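Local coordinates for protein aminotransferase (Streptomyces pactum, PDB 4ZM4) that belongs to the class-III aminotransferases of the pyridoxal-phosphate-dependent superfamily and is modelled as a two-chain assembly with pyridoxal-5'-phosphate bound, at residues V411-H414 with P420-L423; C50-V55 with I60-M65; H361-R364 with M369-A372; Q407-Y412 with L439-V444; V259-A264 with D333-L338. The protein carries 1 engineered substitution. One frame throughout, in Å; residues are numbered along the deposited sequence.

Contact 1: residues V411-H414 with P420-L423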
# COMPACT_ATOMS: atom_id res chain seq x y z
N VAL B 411 -0.18 14.05 -27.32
CA VAL B 411 0.98 13.77 -26.45
C VAL B 411 0.61 14.21 -25.02
O VAL B 411 0.27 15.37 -24.81
CB VAL B 411 2.23 14.53 -26.93
CG1 VAL B 411 3.41 14.38 -25.95
CG2 VAL B 411 2.63 14.05 -28.32
N TYR B 412 0.69 13.28 -24.06
CA TYR B 412 0.43 13.60 -22.68
C TYR B 412 1.71 13.66 -21.86
O TYR B 412 2.44 12.67 -21.77
CB TYR B 412 -0.53 12.60 -22.03
CG TYR B 412 -0.78 12.89 -20.58
CD1 TYR B 412 -1.63 13.91 -20.20
CD2 TYR B 412 -0.14 12.17 -19.57
CE1 TYR B 412 -1.86 14.22 -18.86
CE2 TYR B 412 -0.36 12.47 -18.22
CZ TYR B 412 -1.22 13.50 -17.88
OH TYR B 412 -1.46 13.79 -16.55
N PHE B 413 1.92 14.80 -21.19
CA PHE B 413 2.80 14.88 -20.04
C PHE B 413 2.06 15.63 -18.91
O PHE B 413 1.06 16.25 -19.17
CB PHE B 413 4.14 15.54 -20.41
CG PHE B 413 4.02 16.86 -21.10
CD1 PHE B 413 3.93 18.01 -20.36
CD2 PHE B 413 3.97 16.95 -22.47
CE1 PHE B 413 3.80 19.24 -20.97
CE2 PHE B 413 3.86 18.18 -23.09
CZ PHE B 413 3.78 19.33 -22.35
N HIS B 414 2.58 15.56 -17.67
CA HIS B 414 1.95 16.23 -16.52
C HIS B 414 2.05 17.77 -16.68
O HIS B 414 3.09 18.27 -17.08
CB HIS B 414 2.63 15.80 -15.22
CG HIS B 414 1.86 16.14 -13.98
ND1 HIS B 414 1.72 17.43 -13.51
CD2 HIS B 414 1.24 15.35 -13.08
CE1 HIS B 414 1.00 17.43 -12.41
NE2 HIS B 414 0.72 16.17 -12.11
N PRO B 420 8.44 14.97 -13.68
CA PRO B 420 9.25 14.42 -14.76
C PRO B 420 8.48 13.61 -15.82
O PRO B 420 7.34 13.19 -15.58
CB PRO B 420 10.25 13.54 -14.00
CG PRO B 420 9.52 13.11 -12.77
CD PRO B 420 8.63 14.26 -12.40
N TRP B 421 9.10 13.46 -16.99
CA TRP B 421 8.75 12.45 -18.01
C TRP B 421 9.48 11.15 -17.67
O TRP B 421 10.65 11.16 -17.23
CB TRP B 421 9.27 12.89 -19.39
CG TRP B 421 8.70 14.18 -19.95
CD1 TRP B 421 7.88 15.07 -19.34
CD2 TRP B 421 8.98 14.73 -21.25
NE1 TRP B 421 7.62 16.12 -20.17
CE2 TRP B 421 8.27 15.92 -21.36
CE3 TRP B 421 9.75 14.31 -22.34
CZ2 TRP B 421 8.31 16.72 -22.51
CZ3 TRP B 421 9.80 15.09 -23.47
CH2 TRP B 421 9.08 16.27 -23.56
N PHE B 422 8.84 10.02 -17.95
CA PHE B 422 9.41 8.69 -17.70
C PHE B 422 9.46 7.87 -18.99
O PHE B 422 8.54 7.09 -19.29
CB PHE B 422 8.55 7.95 -16.68
CG PHE B 422 8.61 8.55 -15.31
CD1 PHE B 422 7.68 9.47 -14.91
CD2 PHE B 422 9.60 8.17 -14.40
CE1 PHE B 422 7.70 9.98 -13.63
CE2 PHE B 422 9.62 8.70 -13.14
CZ PHE B 422 8.68 9.60 -12.74
N LEU B 423 10.54 8.00 -19.75
CA LEU B 423 10.64 7.28 -21.06
C LEU B 423 10.83 5.77 -20.88
O LEU B 423 11.18 5.30 -19.80
CB LEU B 423 11.74 7.88 -21.94
CG LEU B 423 11.76 9.41 -22.06
CD1 LEU B 423 12.86 9.84 -23.01
CD2 LEU B 423 10.43 9.98 -22.53
O HOH W 1 4.87 13.77 -17.31
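The Phe-413 side chain overlaps the five-membered ring of Trp-421, its CB lying 3.5 Å from Trp-421 NE1. Two small sheets of this class-III aminotransferase fold meet here: within this chain, strand 411-412 is an outermost strand of a four-stranded mixed sheet, and strand 421-422 is an outermost strand of a three-stranded antiparallel one. No hydrogen bond passes directly between the segments, and Phe-413 and Trp-421 are 6.7 Å apart at their CA atoms, so the backbones do not pair.

The evidence for an oblique aromatic pair is geometric. The two side chains run side by side in the same direction, the Phe-413 ring and the indole five-membered ring have centroids 5.4 Å apart, and their planes are inclined by 34°. The touching part of Phe-413 is the root of its side chain, CB being its closest atom and CG the next, 3.8 Å from Trp-421 NE1. A chi1 of 53° sets Phe-413 CG between the backbone N and the carbonyl carbon, which stands the ring up beside the indole. Trp-421 CD1 completes the patch at 3.9 Å from Phe-413 CB.

Both rings are buried. Leu-439 of helix 429-444 touches each of them, Ala-406 of helix 396-408 meets Phe-413, and Val-371 of strand 368-373 meets the indole. The polar link between the segments is a water that accepts from His-414 N at 2.9 Å and donates to Pro-420 O at 3.1 Å, joining the two backbones beside the aromatic pair.

Contact 2: residues C50-V55 with I60-M65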
# COMPACT_ATOMS: atom_id res chain seq x y z
N CYS B 50 3.58 2.77 -25.48
CA CYS B 50 3.55 4.11 -24.94
C CYS B 50 2.29 4.82 -25.38
O CYS B 50 2.26 6.05 -25.40
CB CYS B 50 4.78 4.89 -25.39
SG CYS B 50 4.91 5.14 -27.17
N LEU B 51 1.25 4.06 -25.71
CA LEU B 51 0.03 4.64 -26.26
C LEU B 51 -1.17 4.43 -25.33
O LEU B 51 -1.41 3.32 -24.86
CB LEU B 51 -0.30 4.02 -27.61
CG LEU B 51 0.63 4.31 -28.79
CD1 LEU B 51 0.12 3.59 -30.03
CD2 LEU B 51 0.74 5.80 -29.06
N LEU B 52 -1.90 5.51 -25.06
CA LEU B 52 -3.18 5.44 -24.37
C LEU B 52 -4.29 5.45 -25.40
O LEU B 52 -4.16 6.11 -26.45
CB LEU B 52 -3.38 6.66 -23.47
CG LEU B 52 -2.34 6.92 -22.40
CD1 LEU B 52 -2.59 8.29 -21.79
CD2 LEU B 52 -2.37 5.84 -21.34
N ARG B 53 -5.39 4.77 -25.10
CA ARG B 53 -6.61 5.09 -25.81
C ARG B 53 -7.68 5.61 -24.88
O ARG B 53 -8.02 4.99 -23.89
CB ARG B 53 -7.13 4.14 -26.88
CG ARG B 53 -7.52 2.75 -26.52
CD ARG B 53 -8.87 2.39 -27.24
NE ARG B 53 -9.31 1.04 -26.94
CZ ARG B 53 -10.33 0.44 -27.55
NH1 ARG B 53 -11.00 1.04 -28.54
NH2 ARG B 53 -10.66 -0.78 -27.17
N ASP B 54 -8.14 6.80 -25.24
CA ASP B 54 -9.36 7.47 -24.77
C ASP B 54 -10.67 6.68 -24.78
O ASP B 54 -10.83 5.71 -25.51
CB ASP B 54 -9.66 8.64 -25.74
CG ASP B 54 -9.09 9.90 -25.29
OD1 ASP B 54 -8.51 9.88 -24.18
OD2 ASP B 54 -9.17 10.89 -26.03
N VAL B 55 -11.64 7.20 -24.03
CA VAL B 55 -13.02 6.78 -24.19
C VAL B 55 -13.66 7.33 -25.48
O VAL B 55 -14.74 6.88 -25.85
CB VAL B 55 -13.89 7.20 -22.98
CG1 VAL B 55 -13.43 6.50 -21.73
CG2 VAL B 55 -13.89 8.72 -22.78
N ILE B 60 -3.13 8.63 -27.72
CA ILE B 60 -2.21 9.58 -27.10
C ILE B 60 -0.90 8.92 -26.77
O ILE B 60 -0.88 7.91 -26.08
CB ILE B 60 -2.79 10.18 -25.81
CG1 ILE B 60 -4.13 10.85 -26.09
CG2 ILE B 60 -1.85 11.25 -25.28
CD1 ILE B 60 -5.39 10.05 -25.78
N ILE B 61 0.19 9.52 -27.22
CA ILE B 61 1.51 9.13 -26.81
C ILE B 61 1.76 9.65 -25.41
O ILE B 61 1.66 10.85 -25.16
CB ILE B 61 2.58 9.69 -27.76
CG1 ILE B 61 2.45 9.06 -29.15
CG2 ILE B 61 3.98 9.40 -27.23
CD1 ILE B 61 3.17 9.83 -30.24
N ASP B 62 2.05 8.73 -24.49
CA ASP B 62 2.22 9.05 -23.08
C ASP B 62 3.68 9.24 -22.74
O ASP B 62 4.48 8.32 -22.93
CB ASP B 62 1.63 7.91 -22.26
CG ASP B 62 1.31 8.31 -20.80
OD1 ASP B 62 1.81 9.34 -20.34
OD2 ASP B 62 0.56 7.58 -20.13
N LEU B 63 4.05 10.44 -22.27
CA LEU B 63 5.42 10.69 -21.81
C LEU B 63 5.54 10.55 -20.29
O LEU B 63 6.64 10.51 -19.75
CB LEU B 63 5.90 12.08 -22.24
CG LEU B 63 5.90 12.35 -23.74
CD1 LEU B 63 6.38 13.75 -23.98
CD2 LEU B 63 6.75 11.35 -24.51
N ASN B 64 4.39 10.44 -19.62
CA ASN B 64 4.33 10.28 -18.17
C ASN B 64 4.40 8.81 -17.73
O ASN B 64 5.01 8.50 -16.73
CB ASN B 64 3.03 10.91 -17.68
CG ASN B 64 2.95 10.99 -16.17
OD1 ASN B 64 3.75 11.66 -15.53
ND2 ASN B 64 1.95 10.31 -15.60
N MET B 65 3.73 7.93 -18.47
CA MET B 65 3.82 6.49 -18.26
C MET B 65 3.49 5.98 -16.86
O MET B 65 4.11 5.00 -16.37
CB MET B 65 5.22 6.00 -18.68
CG MET B 65 5.52 6.22 -20.16
SD MET B 65 4.40 5.41 -21.32
CE MET B 65 4.56 3.69 -20.85
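Leu-52 and Asp-62 interlock in a beta hairpin made by strands 51-54 and 59-62. On the face bearing Leu-52 and Ile-60, Asp-62 reaches in beside them, and its OD2 sits in the fork of the leucine, 3.6 Å from both Leu-52 CD1 and Leu-52 CD2. A chi1 of -160° turns the Asp-62 carboxylate into that notch. Both of its oxygens have polar partners: OD2 bonds Tyr-74 OH, and OD1 accepts from Asn-64 N and Met-65 N, both reaching it from the same face of the carboxylate. These last two bonds form an Asx turn and the wider Asx motif where the strand ends.

Beside Ile-60, Asp-54 also reaches in: the Ile-60 CD1 methyl is the bump that lies over one face of its carboxylate, 3.5 Å from Asp-54 OD1, the two side chains crossing at nearly a right angle. Leu-95 of the second subunit also packs on Leu-52. On the reverse face Leu-51 CD2 lies against Ile-61 CG1 at 3.7 Å, and helix 429-444 packs on Ile-61.

The backbone sets this register. Leu-52 and Ile-60 form the hydrogen-bonded pair, with Leu-52 N to Ile-60 O at 2.8 Å and a bond returning from Ile-60 N to Leu-52 O. At the open end, Asp-62 N reaches Cys-50 O with an N-H...O angle of 176°, while the twice-bent Met-65 chain brings SD to 3.9 Å from Cys-50 CA.

Contact 3: residues H361-R364 with M369-A372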
# COMPACT_ATOMS: atom_id res chain seq x y z
N HIS B 361 14.35 24.71 -19.85
CA HIS B 361 15.31 23.96 -19.05
C HIS B 361 14.99 22.48 -19.10
O HIS B 361 13.83 22.09 -18.92
CB HIS B 361 15.33 24.42 -17.60
CG HIS B 361 16.50 23.88 -16.83
ND1 HIS B 361 17.74 24.48 -16.87
CD2 HIS B 361 16.64 22.79 -16.03
CE1 HIS B 361 18.59 23.79 -16.12
NE2 HIS B 361 17.94 22.77 -15.60
N ILE B 362 16.00 21.66 -19.37
CA ILE B 362 15.85 20.20 -19.51
C ILE B 362 16.95 19.52 -18.71
O ILE B 362 18.12 19.79 -18.94
CB ILE B 362 15.99 19.76 -20.99
CG1 ILE B 362 14.88 20.37 -21.84
CG2 ILE B 362 15.94 18.24 -21.10
CD1 ILE B 362 15.01 20.10 -23.34
N ASN B 363 16.57 18.72 -17.72
CA ASN B 363 17.52 17.89 -16.99
C ASN B 363 17.23 16.42 -17.32
O ASN B 363 16.08 16.05 -17.44
CB ASN B 363 17.44 18.09 -15.47
CG ASN B 363 18.00 19.44 -15.00
OD1 ASN B 363 17.41 20.07 -14.11
ND2 ASN B 363 19.15 19.84 -15.52
N ARG B 364 18.26 15.61 -17.45
CA ARG B 364 18.05 14.23 -17.75
C ARG B 364 19.04 13.31 -17.02
O ARG B 364 20.22 13.61 -16.90
CB ARG B 364 18.14 14.01 -19.26
CG ARG B 364 17.74 12.59 -19.69
CD ARG B 364 17.71 12.46 -21.21
NE ARG B 364 19.05 12.58 -21.80
CZ ARG B 364 19.98 11.63 -21.80
NH1 ARG B 364 19.75 10.45 -21.23
NH2 ARG B 364 21.16 11.86 -22.38
N MET B 369 13.56 12.44 -16.94
CA MET B 369 13.73 13.66 -17.72
C MET B 369 12.72 14.76 -17.29
O MET B 369 11.52 14.49 -17.24
CB MET B 369 13.52 13.30 -19.19
CG MET B 369 13.87 14.37 -20.18
SD MET B 369 13.83 13.65 -21.84
CE MET B 369 14.07 15.19 -22.74
N SER B 370 13.22 15.97 -17.03
CA SER B 370 12.35 17.17 -16.79
C SER B 370 12.49 18.16 -17.96
O SER B 370 13.59 18.38 -18.48
CB SER B 370 12.45 17.90 -15.42
OG SER B 370 13.70 18.49 -15.15
N VAL B 371 11.35 18.71 -18.36
CA VAL B 371 11.25 19.68 -19.45
C VAL B 371 10.35 20.82 -18.98
O VAL B 371 9.16 20.63 -18.79
CB VAL B 371 10.63 19.07 -20.74
CG1 VAL B 371 10.44 20.14 -21.81
CG2 VAL B 371 11.50 17.95 -21.27
N ALA B 372 10.95 22.00 -18.81
CA ALA B 372 10.27 23.14 -18.27
C ALA B 372 10.50 24.36 -19.15
O ALA B 372 11.62 24.71 -19.47
CB ALA B 372 10.76 23.41 -16.84
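Met-369 holds CG trans to its own backbone N (chi1 -170°) and stays extended beyond it, which carries CE alongside Ile-362, 3.9 Å from Ile-362 CG2. Arg-364 begins in a similar way but bends at chi3 (66°), and its CD passes 4.1 Å from Met-369 SD before the chain turns off. Ile-362 also lies beside Val-371, CG1 to CG2 at 4.2 Å. These four side chains share one face of a beta hairpin formed by the antiparallel strands 360-365 and 368-373; helix 334-355 covers this face.

Four backbone bonds hold the register, two in each hydrogen-bonded pair. His-361 N donates to Ala-372 O at 2.8 Å, with Ala-372 N donating back to His-361 O. The second pair is less even: Ser-370 N reaches Asn-363 O at 2.9 Å, whereas Asn-363 N meets Ser-370 O at 3.1 Å with an N-H...O angle of only 138°. Ser-370 O is also approached by Ile-362 CA at 3.1 Å in a CA-H...O contact.

The opposite face is more polar. Asn-363 CB packs 3.8 Å from Ser-370 OG, which is hydrogen-bonded to Val-226 N, and His-361 NE2 makes a weak bond to Asn-363 OD1 at the edge of the imidazole. Arg-364 spends its charge outside the hairpin, on Glu-346 and Glu-339 of helix 334-355. The chemistry thus divides by face: apolar contacts and salt bridges tie one side to the helix, while the other has the Ser-370 OG bond to Val-226 N and one weak bond between His-361 and Asn-363.

Contact 4: residues Q407-Y412 with L439-V444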
# COMPACT_ATOMS: atom_id res chain seq x y z
N GLN B 407 -1.58 17.79 -25.36
CA GLN B 407 -2.55 16.72 -25.15
C GLN B 407 -3.52 16.63 -26.31
O GLN B 407 -3.79 15.53 -26.79
CB GLN B 407 -3.31 16.91 -23.85
CG GLN B 407 -4.18 15.73 -23.45
CD GLN B 407 -4.80 15.88 -22.07
OE1 GLN B 407 -4.10 16.13 -21.07
NE2 GLN B 407 -6.13 15.72 -21.99
N LYS B 408 -4.00 17.78 -26.79
CA LYS B 408 -4.81 17.82 -27.98
C LYS B 408 -4.10 17.33 -29.21
O LYS B 408 -4.72 16.72 -30.08
CB LYS B 408 -5.30 19.23 -28.28
CG LYS B 408 -6.36 19.71 -27.33
CD LYS B 408 -6.59 21.18 -27.59
CE LYS B 408 -7.84 21.67 -26.90
NZ LYS B 408 -8.41 22.76 -27.73
N GLU B 409 -2.80 17.62 -29.33
CA GLU B 409 -2.00 17.07 -30.43
C GLU B 409 -1.69 15.58 -30.26
O GLU B 409 -1.05 14.99 -31.12
CB GLU B 409 -0.69 17.85 -30.59
CG GLU B 409 -0.86 19.32 -30.95
CD GLU B 409 -1.56 19.54 -32.29
OE1 GLU B 409 -1.53 18.65 -33.16
OE2 GLU B 409 -2.10 20.64 -32.49
N GLY B 410 -2.10 14.96 -29.15
CA GLY B 410 -1.91 13.53 -28.93
C GLY B 410 -0.66 13.15 -28.18
O GLY B 410 -0.13 12.06 -28.35
N VAL B 411 -0.18 14.05 -27.32
CA VAL B 411 0.98 13.77 -26.45
C VAL B 411 0.61 14.21 -25.02
O VAL B 411 0.27 15.37 -24.81
CB VAL B 411 2.23 14.53 -26.93
CG1 VAL B 411 3.41 14.38 -25.95
CG2 VAL B 411 2.63 14.05 -28.32
N TYR B 412 0.69 13.28 -24.06
CA TYR B 412 0.43 13.60 -22.68
C TYR B 412 1.71 13.66 -21.86
O TYR B 412 2.44 12.67 -21.77
CB TYR B 412 -0.53 12.60 -22.03
CG TYR B 412 -0.78 12.89 -20.58
CD1 TYR B 412 -1.63 13.91 -20.20
CD2 TYR B 412 -0.14 12.17 -19.57
CE1 TYR B 412 -1.86 14.22 -18.86
CE2 TYR B 412 -0.36 12.47 -18.22
CZ TYR B 412 -1.22 13.50 -17.88
OH TYR B 412 -1.46 13.79 -16.55
N LEU B 439 4.95 18.70 -30.34
CA LEU B 439 5.43 19.79 -29.49
C LEU B 439 5.62 21.07 -30.28
O LEU B 439 5.35 22.16 -29.77
CB LEU B 439 6.72 19.41 -28.73
CG LEU B 439 6.51 18.38 -27.60
CD1 LEU B 439 7.84 17.82 -27.10
CD2 LEU B 439 5.73 18.99 -26.44
N GLN B 440 6.14 20.92 -31.49
CA GLN B 440 6.28 22.04 -32.45
C GLN B 440 4.91 22.72 -32.70
O GLN B 440 4.76 23.93 -32.51
CB GLN B 440 6.89 21.51 -33.76
CG GLN B 440 6.33 22.05 -35.07
CD GLN B 440 6.93 23.37 -35.45
OE1 GLN B 440 8.11 23.60 -35.22
NE2 GLN B 440 6.13 24.24 -36.05
N ARG B 441 3.92 21.92 -33.07
CA ARG B 441 2.57 22.42 -33.32
C ARG B 441 1.98 23.10 -32.08
O ARG B 441 1.37 24.16 -32.18
CB ARG B 441 1.67 21.28 -33.83
CG ARG B 441 1.50 21.29 -35.35
CD ARG B 441 1.45 19.93 -36.03
NE ARG B 441 0.86 18.89 -35.19
CZ ARG B 441 1.30 17.63 -35.12
NH1 ARG B 441 2.34 17.22 -35.84
NH2 ARG B 441 0.70 16.77 -34.30
N SER B 442 2.21 22.53 -30.90
CA SER B 442 1.69 23.09 -29.67
C SER B 442 2.36 24.43 -29.32
O SER B 442 1.70 25.34 -28.81
CB SER B 442 1.86 22.09 -28.51
OG SER B 442 1.29 20.84 -28.86
N LEU B 443 3.65 24.55 -29.58
CA LEU B 443 4.35 25.81 -29.25
C LEU B 443 3.85 26.93 -30.14
O LEU B 443 3.74 28.06 -29.70
CB LEU B 443 5.88 25.67 -29.37
CG LEU B 443 6.61 24.86 -28.30
CD1 LEU B 443 8.03 24.57 -28.76
CD2 LEU B 443 6.61 25.55 -26.94
N VAL B 444 3.55 26.62 -31.40
CA VAL B 444 3.09 27.63 -32.34
C VAL B 444 1.74 28.20 -31.88
O VAL B 444 1.46 29.38 -32.10
CB VAL B 444 3.07 27.09 -33.80
CG1 VAL B 444 2.51 28.12 -34.77
CG2 VAL B 444 4.48 26.70 -34.24
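Glu-409 OE1 receives two hydrogen bonds from Arg-441, 3.1 Å from NE and 3.1 Å from NH2, forming a side-on salt bridge to a single carboxylate oxygen. It joins the end of helix 396-408, closed by a Schellman motif at Gly-410, to the last turns of helix 429-444. The oxygen lies in the guanidinium plane, but the carboxylate is not coplanar with that group: the two planes are 69° apart, and NE approaches OE1 from well above the carboxylate plane. This is therefore not the flat, two-oxygen form of the pair. The glutamate chain bends at chi2 (-61°), folding the carboxylate back over Arg-441 CB, which is 4.0 Å from Glu-409 CD.

One shell out, the Schellman turn places Glu-409 at the helix end: Gly-410 takes a phi of 93°, and its N bonds to Gln-407 O at 3.0 Å, turning the chain out of the helix towards strand 411-412. Arg-441 is exposed and touches a crystal neighbour, so its exact pose may owe something to the lattice.

Deeper in, Ser-442 is buried against Leu-405 and Ala-406; its OG hydrogen-bonds Ala-438 O one turn back and lies 3.4 Å from Glu-409 CG.

Contact 5: residues V259-A264 with D333-L338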
# COMPACT_ATOMS: atom_id res chain seq x y z
N VAL B 259 17.88 4.50 -13.43
CA VAL B 259 19.06 5.30 -13.82
C VAL B 259 20.27 4.41 -14.08
O VAL B 259 21.22 4.84 -14.72
CB VAL B 259 19.43 6.39 -12.79
CG1 VAL B 259 18.28 7.35 -12.61
CG2 VAL B 259 19.79 5.76 -11.45
N ALA B 260 20.16 3.16 -13.65
CA ALA B 260 21.15 2.10 -13.88
C ALA B 260 20.52 0.83 -13.35
O ALA B 260 19.48 0.87 -12.69
CB ALA B 260 22.43 2.40 -13.13
N ARG B 261 21.13 -0.31 -13.63
CA ARG B 261 20.57 -1.59 -13.17
C ARG B 261 20.49 -1.63 -11.63
O ARG B 261 19.48 -2.02 -11.05
CB ARG B 261 21.40 -2.74 -13.72
CG ARG B 261 20.68 -4.08 -13.70
CD ARG B 261 21.56 -5.21 -14.20
NE ARG B 261 22.52 -5.64 -13.18
CZ ARG B 261 23.10 -6.84 -13.13
NH1 ARG B 261 23.94 -7.10 -12.14
NH2 ARG B 261 22.84 -7.76 -14.02
N GLY B 262 21.56 -1.18 -10.98
CA GLY B 262 21.64 -1.07 -9.53
C GLY B 262 21.32 0.32 -8.99
O GLY B 262 21.76 0.69 -7.90
N GLY B 263 20.53 1.08 -9.74
CA GLY B 263 20.04 2.38 -9.30
C GLY B 263 21.09 3.45 -9.22
O GLY B 263 22.20 3.29 -9.74
N ALA B 264 20.76 4.53 -8.49
CA ALA B 264 21.69 5.62 -8.26
C ALA B 264 22.90 5.20 -7.41
O ALA B 264 23.97 5.74 -7.54
CB ALA B 264 20.95 6.80 -7.63
N ASP B 333 22.65 -4.99 -22.04
CA ASP B 333 22.83 -3.65 -22.65
C ASP B 333 21.59 -2.73 -22.59
O ASP B 333 21.53 -1.71 -23.26
CB ASP B 333 23.33 -3.80 -24.11
CG ASP B 333 24.67 -4.51 -24.20
OD1 ASP B 333 25.57 -4.24 -23.36
OD2 ASP B 333 24.83 -5.38 -25.08
N LEU B 334 20.64 -3.05 -21.72
CA LEU B 334 19.37 -2.29 -21.61
C LEU B 334 19.59 -0.84 -21.30
O LEU B 334 19.08 0.05 -21.99
CB LEU B 334 18.48 -2.92 -20.53
CG LEU B 334 17.14 -2.24 -20.24
CD1 LEU B 334 16.25 -2.16 -21.47
CD2 LEU B 334 16.43 -2.99 -19.12
N TYR B 335 20.42 -0.59 -20.28
CA TYR B 335 20.64 0.78 -19.79
C TYR B 335 21.42 1.62 -20.78
O TYR B 335 21.26 2.84 -20.80
CB TYR B 335 21.22 0.75 -18.36
CG TYR B 335 20.19 0.15 -17.42
CD1 TYR B 335 19.20 0.94 -16.85
CD2 TYR B 335 20.13 -1.22 -17.21
CE1 TYR B 335 18.23 0.40 -16.01
CE2 TYR B 335 19.16 -1.79 -16.40
CZ TYR B 335 18.21 -0.96 -15.79
OH TYR B 335 17.24 -1.51 -14.95
N GLU B 336 22.21 0.98 -21.65
CA GLU B 336 22.86 1.69 -22.76
C GLU B 336 21.85 2.12 -23.83
O GLU B 336 21.95 3.24 -24.35
CB GLU B 336 23.94 0.82 -23.39
CG GLU B 336 25.30 1.00 -22.73
CD GLU B 336 26.27 -0.16 -22.99
OE1 GLU B 336 26.28 -0.76 -24.10
OE2 GLU B 336 27.06 -0.47 -22.06
N ARG B 337 20.91 1.25 -24.17
CA ARG B 337 19.87 1.60 -25.13
C ARG B 337 18.90 2.64 -24.56
O ARG B 337 18.47 3.53 -25.28
CB ARG B 337 19.09 0.35 -25.54
CG ARG B 337 19.69 -0.38 -26.73
CD ARG B 337 19.41 -1.89 -26.78
NE ARG B 337 18.19 -2.35 -26.11
CZ ARG B 337 18.09 -3.47 -25.39
NH1 ARG B 337 19.13 -4.25 -25.19
NH2 ARG B 337 16.93 -3.78 -24.84
N LEU B 338 18.54 2.52 -23.28
CA LEU B 338 17.69 3.52 -22.63
C LEU B 338 18.36 4.87 -22.68
O LEU B 338 17.70 5.88 -22.86
CB LEU B 338 17.36 3.13 -21.17
CG LEU B 338 16.46 1.89 -21.01
CD1 LEU B 338 16.47 1.39 -19.58
CD2 LEU B 338 15.04 2.16 -21.46
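Ala-260 lays its carbonyl carbon over one face of the Tyr-335 ring, opening a type I beta turn that runs from Ala-260 to Gly-263 and leads into helix 263-267. The methyl of Ala-260 points away from the tyrosine, so the contact is made by its backbone: Ala-260 C is 3.5 Å from Tyr-335 CE1, and Ala-260 CA stands 3.7 Å from Tyr-335 CD1.

The peptide continues across the ring. Arg-261 N lies over the centre of the Tyr-335 ring, while Ala-260 C is displaced toward the rim. Ala-260 C, Ala-260 O, Arg-261 N and Arg-261 CA all lie about 3.5 Å above the Tyr-335 ring plane, which is the evidence that the peptide plane is nearly parallel to the aromatic face it rests on. Arg-261 CA stays over the same face, 3.5 Å from Tyr-335 CE2, and CB follows just beyond the rim, 3.6 Å from that atom. The guanidinium makes no stack: its plane stands at 87° to the ring, and the chain leads it away.

Past Arg-261, the turn closes through Gly-263 N to Ala-260 O at 3.1 Å.

Tyr-335 comes from the first turn of helix 334-355, just after Asp-333 at the N-cap position, and Ile-328 of helix 315-329 touches both Tyr-335 and Arg-261. The phenol is held at its end as well: Tyr-335 OH hydrogen-bonds Phe-257 O.

How the contacts relate
Contact 1 lies between the sheets of contacts 2 and 3, with centres about 9 Å and about 11 Å away. Tyr-412 pairs with Ile-61 and Leu-63 in the four-stranded sheet, while Trp-421 N is 2.6 Å from Met-369 O in the three-stranded one, so the 411-423 region joins both hairpins. Contact 4 shares Val-411 and Tyr-412 with contact 1, and helix 429-444 packs on its aromatic pair through Leu-439. Contact 5 stands apart, its centre about 19 Å from contacts 1 and 3, though helix 334-355 directly precedes the hairpin of contact 3. Along the chain the order is 2, 5, 3, then 4 and 1 from overlapping segments; in contacts 1 to 4, sequence-distant elements thus converge in one region.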